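Local coordinates for protein carbohydrate deacetylase (PDB 2I5I) that probably removes acetyl groups from acetylated carbohydrates, a magnesium-dependent step in the breakdown of oligosaccharides, at residues A[58-70]-A[117-131]. Sequence-based numbering, arbitrary orientation.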
loop_
_atom_site.group_PDB
_atom_site.type_symbol
_atom_site.label_atom_id
_atom_site.label_comp_id
_atom_site.label_asym_id
_atom_site.label_seq_id
_atom_site.Cartn_x
_atom_site.Cartn_y
_atom_site.Cartn_z
ATOM N N THR A 58 8.729 -5.797 8.349
ATOM C CA THR A 58 9.782 -6.718 8.710
ATOM C C THR A 58 9.779 -7.043 10.204
ATOM O O THR A 58 10.596 -7.847 10.679
ATOM C CB THR A 58 11.168 -6.161 8.336
ATOM O OG1 THR A 58 11.328 -4.848 8.882
ATOM C CG2 THR A 58 11.296 -6.008 6.823
ATOM N N LEU A 59 8.901 -6.399 10.973
ATOM C CA LEU A 59 9.020 -6.546 12.432
ATOM C C LEU A 59 8.304 -7.786 12.940
ATOM O O LEU A 59 7.133 -8.003 12.641
ATOM C CB LEU A 59 8.501 -5.287 13.117
ATOM C CG LEU A 59 8.413 -5.298 14.644
ATOM C CD1 LEU A 59 9.782 -5.540 15.254
ATOM C CD2 LEU A 59 7.819 -4.006 15.181
ATOM N N ALA A 60 9.035 -8.603 13.711
ATOM C CA ALA A 60 8.397 -9.802 14.265
ATOM C C ALA A 60 7.634 -9.438 15.530
ATOM O O ALA A 60 8.056 -8.621 16.349
ATOM C CB ALA A 60 9.431 -10.887 14.501
ATOM N N ILE A 61 6.449 -10.038 15.705
ATOM C CA ILE A 61 5.580 -9.653 16.799
ATOM C C ILE A 61 4.968 -10.848 17.548
ATOM O O ILE A 61 4.345 -11.695 16.914
ATOM C CB ILE A 61 4.419 -8.766 16.293
ATOM C CG1 ILE A 61 4.929 -7.555 15.504
ATOM C CG2 ILE A 61 3.509 -8.354 17.431
ATOM C CD1 ILE A 61 3.792 -6.711 14.952
ATOM N N GLY A 62 5.160 -10.865 18.856
ATOM C CA GLY A 62 4.612 -11.869 19.757
ATOM C C GLY A 62 3.566 -11.250 20.665
ATOM O O GLY A 62 3.269 -10.045 20.613
ATOM N N VAL A 63 2.987 -12.084 21.538
ATOM C CA VAL A 63 1.901 -11.615 22.400
ATOM C C VAL A 63 2.409 -11.395 23.827
ATOM O O VAL A 63 3.028 -12.274 24.438
ATOM C CB VAL A 63 0.693 -12.567 22.365
ATOM C CG1 VAL A 63 1.076 -14.000 22.744
ATOM C CG2 VAL A 63 -0.436 -12.085 23.265
ATOM N N HIS A 64 2.158 -10.194 24.340
ATOM C CA HIS A 64 2.512 -9.727 25.659
ATOM C C HIS A 64 1.357 -9.966 26.632
ATOM O O HIS A 64 0.445 -9.155 26.787
ATOM C CB HIS A 64 2.844 -8.237 25.613
ATOM C CG HIS A 64 3.890 -7.775 26.577
ATOM N ND1 HIS A 64 5.020 -8.492 26.866
ATOM C CD2 HIS A 64 3.993 -6.650 27.318
ATOM C CE1 HIS A 64 5.773 -7.855 27.736
ATOM N NE2 HIS A 64 5.166 -6.718 28.034
ATOM N N LEU A 65 1.355 -11.136 27.292
ATOM C CA LEU A 65 0.279 -11.414 28.246
ATOM C C LEU A 65 0.422 -10.558 29.499
ATOM O O LEU A 65 1.543 -10.175 29.828
ATOM C CB LEU A 65 0.288 -12.891 28.639
ATOM C CG LEU A 65 0.129 -13.915 27.513
ATOM C CD1 LEU A 65 0.427 -15.290 28.119
ATOM C CD2 LEU A 65 -1.239 -13.881 26.874
ATOM N N THR A 66 -0.675 -10.262 30.193
ATOM C CA THR A 66 -0.654 -9.481 31.407
ATOM C C THR A 66 -1.736 -9.869 32.417
ATOM O O THR A 66 -2.819 -10.368 32.094
ATOM C CB THR A 66 -0.804 -7.962 31.097
ATOM O OG1 THR A 66 -0.582 -7.210 32.293
ATOM C CG2 THR A 66 -2.194 -7.681 30.589
ATOM N N LEU A 67 -1.381 -9.621 33.669
ATOM C CA LEU A 67 -2.269 -9.686 34.802
ATOM C C LEU A 67 -2.226 -8.398 35.620
ATOM O O LEU A 67 -2.923 -8.287 36.621
ATOM C CB LEU A 67 -1.893 -10.852 35.732
ATOM C CG LEU A 67 -2.142 -12.250 35.168
ATOM C CD1 LEU A 67 -1.629 -13.325 36.121
ATOM C CD2 LEU A 67 -3.614 -12.477 34.873
ATOM N N THR A 68 -1.407 -7.424 35.206
ATOM C CA THR A 68 -1.088 -6.307 36.091
ATOM C C THR A 68 -1.018 -4.973 35.355
ATOM O O THR A 68 -0.495 -3.998 35.889
ATOM C CB THR A 68 0.285 -6.546 36.770
ATOM O OG1 THR A 68 1.288 -6.588 35.745
ATOM C CG2 THR A 68 0.370 -7.885 37.481
ATOM N N LEU A 69 -1.516 -4.909 34.122
ATOM C CA LEU A 69 -1.386 -3.682 33.332
ATOM C C LEU A 69 -2.179 -2.562 34.015
ATOM O O LEU A 69 -3.393 -2.635 34.197
ATOM C CB LEU A 69 -1.826 -3.867 31.900
ATOM C CG LEU A 69 -1.706 -2.719 30.899
ATOM C CD1 LEU A 69 -0.259 -2.394 30.579
ATOM C CD2 LEU A 69 -2.435 -3.059 29.601
ATOM N N ASN A 70 -1.434 -1.530 34.388
ATOM C CA ASN A 70 -2.001 -0.362 35.022
ATOM C C ASN A 70 -3.115 0.206 34.148
ATOM O O ASN A 70 -2.940 0.394 32.956
ATOM C CB ASN A 70 -0.891 0.647 35.310
ATOM C CG ASN A 70 -1.349 1.870 36.065
ATOM O OD1 ASN A 70 -1.098 2.958 35.545
ATOM N ND2 ASN A 70 -1.978 1.770 37.227
ATOM N N PHE A 117 -5.322 -11.230 20.383
ATOM C CA PHE A 117 -4.230 -10.907 19.476
ATOM C C PHE A 117 -4.606 -11.298 18.050
ATOM O O PHE A 117 -4.360 -10.533 17.108
ATOM C CB PHE A 117 -2.944 -11.626 19.877
ATOM C CG PHE A 117 -1.692 -11.327 19.078
ATOM C CD1 PHE A 117 -1.387 -11.839 17.843
ATOM C CD2 PHE A 117 -0.768 -10.441 19.630
ATOM C CE1 PHE A 117 -0.260 -11.506 17.115
ATOM C CE2 PHE A 117 0.377 -10.093 18.940
ATOM C CZ PHE A 117 0.636 -10.615 17.689
HETATM N N MSE A 118 -5.108 -12.525 17.908
HETATM C CA MSE A 118 -5.288 -13.052 16.548
HETATM C C MSE A 118 -6.435 -12.360 15.817
HETATM O O MSE A 118 -6.616 -12.576 14.619
HETATM C CB MSE A 118 -5.416 -14.593 16.558
HETATM C CG MSE A 118 -4.045 -15.204 16.853
HETATM SE SE MSE A 118 -3.908 -17.018 16.898
HETATM C CE MSE A 118 -5.391 -17.433 17.734
ATOM N N LYS A 119 -7.194 -11.498 16.472
ATOM C CA LYS A 119 -8.166 -10.631 15.794
ATOM C C LYS A 119 -7.450 -9.642 14.870
ATOM O O LYS A 119 -8.070 -9.067 13.968
ATOM C CB LYS A 119 -9.047 -9.910 16.814
ATOM C CG LYS A 119 -10.020 -10.854 17.520
ATOM C CD LYS A 119 -10.989 -10.142 18.450
ATOM C CE LYS A 119 -11.429 -11.095 19.554
ATOM N NZ LYS A 119 -12.335 -10.435 20.533
ATOM N N SER A 120 -6.146 -9.483 15.054
ATOM C CA SER A 120 -5.303 -8.695 14.162
ATOM C C SER A 120 -5.102 -9.352 12.803
ATOM O O SER A 120 -4.452 -8.805 11.901
ATOM C CB SER A 120 -3.968 -8.496 14.882
ATOM O OG SER A 120 -3.148 -9.643 14.754
ATOM N N GLY A 121 -5.621 -10.567 12.638
ATOM C CA GLY A 121 -5.395 -11.426 11.501
ATOM C C GLY A 121 -4.063 -12.140 11.462
ATOM O O GLY A 121 -3.739 -12.835 10.488
ATOM N N ARG A 122 -3.264 -12.031 12.490
ATOM C CA ARG A 122 -1.916 -12.532 12.591
ATOM C C ARG A 122 -1.765 -13.428 13.835
ATOM O O ARG A 122 -2.300 -13.125 14.887
ATOM C CB ARG A 122 -0.855 -11.457 12.729
ATOM C CG ARG A 122 -0.072 -10.970 11.533
ATOM C CD ARG A 122 0.714 -9.729 11.954
ATOM N NE ARG A 122 2.130 -9.987 12.201
ATOM C CZ ARG A 122 3.107 -9.092 12.156
ATOM N NH1 ARG A 122 2.854 -7.818 11.868
ATOM N NH2 ARG A 122 4.369 -9.455 12.396
ATOM N N ARG A 123 -0.997 -14.496 13.629
ATOM C CA ARG A 123 -0.638 -15.355 14.754
ATOM C C ARG A 123 0.521 -14.735 15.502
ATOM O O ARG A 123 1.480 -14.321 14.836
ATOM C CB ARG A 123 -0.242 -16.725 14.192
ATOM C CG ARG A 123 -0.149 -17.834 15.229
ATOM C CD ARG A 123 -0.123 -19.189 14.506
ATOM N NE ARG A 123 -0.343 -20.216 15.526
ATOM C CZ ARG A 123 -1.522 -20.744 15.810
ATOM N NH1 ARG A 123 -2.666 -20.437 15.219
ATOM N NH2 ARG A 123 -1.540 -21.668 16.767
ATOM N N PRO A 124 0.556 -14.679 16.823
ATOM C CA PRO A 124 1.796 -14.213 17.455
ATOM C C PRO A 124 2.919 -15.186 17.119
ATOM O O PRO A 124 2.655 -16.367 16.869
ATOM C CB PRO A 124 1.463 -14.258 18.936
ATOM C CG PRO A 124 0.265 -15.121 19.082
ATOM C CD PRO A 124 -0.479 -15.081 17.781
ATOM N N ASP A 125 4.181 -14.770 17.086
ATOM C CA ASP A 125 5.239 -15.756 16.839
ATOM C C ASP A 125 5.785 -16.300 18.158
ATOM O O ASP A 125 6.619 -17.226 18.187
ATOM C CB ASP A 125 6.311 -15.122 15.955
ATOM C CG ASP A 125 7.215 -14.114 16.620
ATOM O OD1 ASP A 125 6.859 -13.681 17.732
ATOM O OD2 ASP A 125 8.273 -13.768 16.032
ATOM N N HIS A 126 5.356 -15.725 19.281
ATOM C CA HIS A 126 5.799 -16.162 20.600
ATOM C C HIS A 126 5.004 -15.468 21.697
ATOM O O HIS A 126 4.154 -14.611 21.443
ATOM C CB HIS A 126 7.292 -15.930 20.779
ATOM C CG HIS A 126 7.777 -14.581 21.166
ATOM N ND1 HIS A 126 7.893 -13.553 20.257
ATOM C CD2 HIS A 126 8.202 -14.072 22.349
ATOM C CE1 HIS A 126 8.372 -12.484 20.879
ATOM N NE2 HIS A 126 8.566 -12.752 22.161
ATOM N N ILE A 127 5.292 -15.878 22.922
ATOM C CA ILE A 127 4.617 -15.421 24.117
ATOM C C ILE A 127 5.615 -14.931 25.149
ATOM O O ILE A 127 6.673 -15.517 25.378
ATOM C CB ILE A 127 3.773 -16.553 24.776
ATOM C CG1 ILE A 127 2.662 -17.090 23.888
ATOM C CG2 ILE A 127 3.221 -16.105 26.116
ATOM C CD1 ILE A 127 2.009 -18.350 24.410
ATOM N N ASP A 128 5.277 -13.841 25.817
ATOM C CA ASP A 128 6.027 -13.342 26.960
ATOM C C ASP A 128 5.020 -12.646 27.864
ATOM O O ASP A 128 3.823 -12.753 27.570
ATOM C CB ASP A 128 7.182 -12.467 26.535
ATOM C CG ASP A 128 6.800 -11.082 26.033
ATOM O OD1 ASP A 128 5.604 -10.784 25.889
ATOM O OD2 ASP A 128 7.744 -10.300 25.778
ATOM N N SER A 129 5.452 -11.921 28.897
ATOM C CA SER A 129 4.466 -11.277 29.746
ATOM C C SER A 129 4.972 -9.964 30.339
ATOM O O SER A 129 6.162 -9.818 30.674
ATOM C CB SER A 129 4.104 -12.188 30.952
ATOM O OG SER A 129 5.304 -12.041 31.714
ATOM N N HIS A 130 4.006 -9.067 30.469
ATOM C CA HIS A 130 4.155 -7.782 31.128
ATOM C C HIS A 130 4.560 -8.002 32.575
ATOM O O HIS A 130 3.946 -8.857 33.228
ATOM C CB HIS A 130 2.835 -7.028 31.068
ATOM C CG HIS A 130 2.866 -5.632 31.595
ATOM N ND1 HIS A 130 3.631 -4.638 31.028
ATOM C CD2 HIS A 130 2.212 -5.061 32.632
ATOM C CE1 HIS A 130 3.455 -3.507 31.700
ATOM N NE2 HIS A 130 2.597 -3.737 32.681
ATOM N N HIS A 131 5.565 -7.285 33.036
ATOM C CA HIS A 131 6.060 -7.423 34.398
ATOM C C HIS A 131 6.609 -8.823 34.667
ATOM O O HIS A 131 6.737 -9.194 35.842
ATOM C CB HIS A 131 4.937 -7.116 35.395
ATOM C CG HIS A 131 4.565 -5.654 35.390
ATOM N ND1 HIS A 131 3.488 -5.163 36.088
ATOM C CD2 HIS A 131 5.122 -4.585 34.766
ATOM C CE1 HIS A 131 3.398 -3.859 35.900
ATOM N NE2 HIS A 131 4.383 -3.467 35.100
HETATM O O HOH W 1 5.235 -6.276 11.181
HETATM O O HOH W 2 2.633 -11.845 14.682
HETATM O O HOH W 3 5.464 -11.953 13.487
HETATM O O HOH W 4 6.037 -4.892 29.817
HETATM O O HOH W 5 1.265 -8.563 33.833
HETATM O O HOH W 6 1.691 -1.451 33.490
#
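His64 ND1 donates to Asp128 OD1 at 2.6 Å in an almost straight bond, 178° at the hydrogen. The carboxylate oxygen lies in the plane of the imidazole, whereas the ring nitrogen approaches from above the carboxylate plane. This bond fixes the rotation of the His64 ring and turns NE2 toward the His130 ring edge, where water 4 lies 2.7 Å from both His64 NE2 and His130 ND1. His130 CG stands anti to its own backbone N (chi1 -175°), carrying the ring alongside Thr66; Leu69 CD1 covers one face, 4.1 Å from the His130 centroid, in a CH-pi contact. Further out, Asp128 OD2 is held by Thr37 of the adjoining strand, a second shell behind the His64 pair.

Backbone bonds of a parallel ladder set these residues in register, among them Val63 N to His126 O and His130 N to Leu65 O. On the sheet face away from His64 and Asp128, Val63 CG1 packs on Ile127 CG1 at 3.7 Å, and Phe117 of helix 103-117 brings its ring edge to Ile61 CG2. Arg122 closes the far end, its NH2 bonding Leu59 O in the guanidinium plane.

Histidines at or just beyond the C-terminal ends of neighbouring parallel strands suit the deacetylase metal centre: His130 is a predicted magnesium ligand, and Asp13, His64 and His130 may together form a metal site.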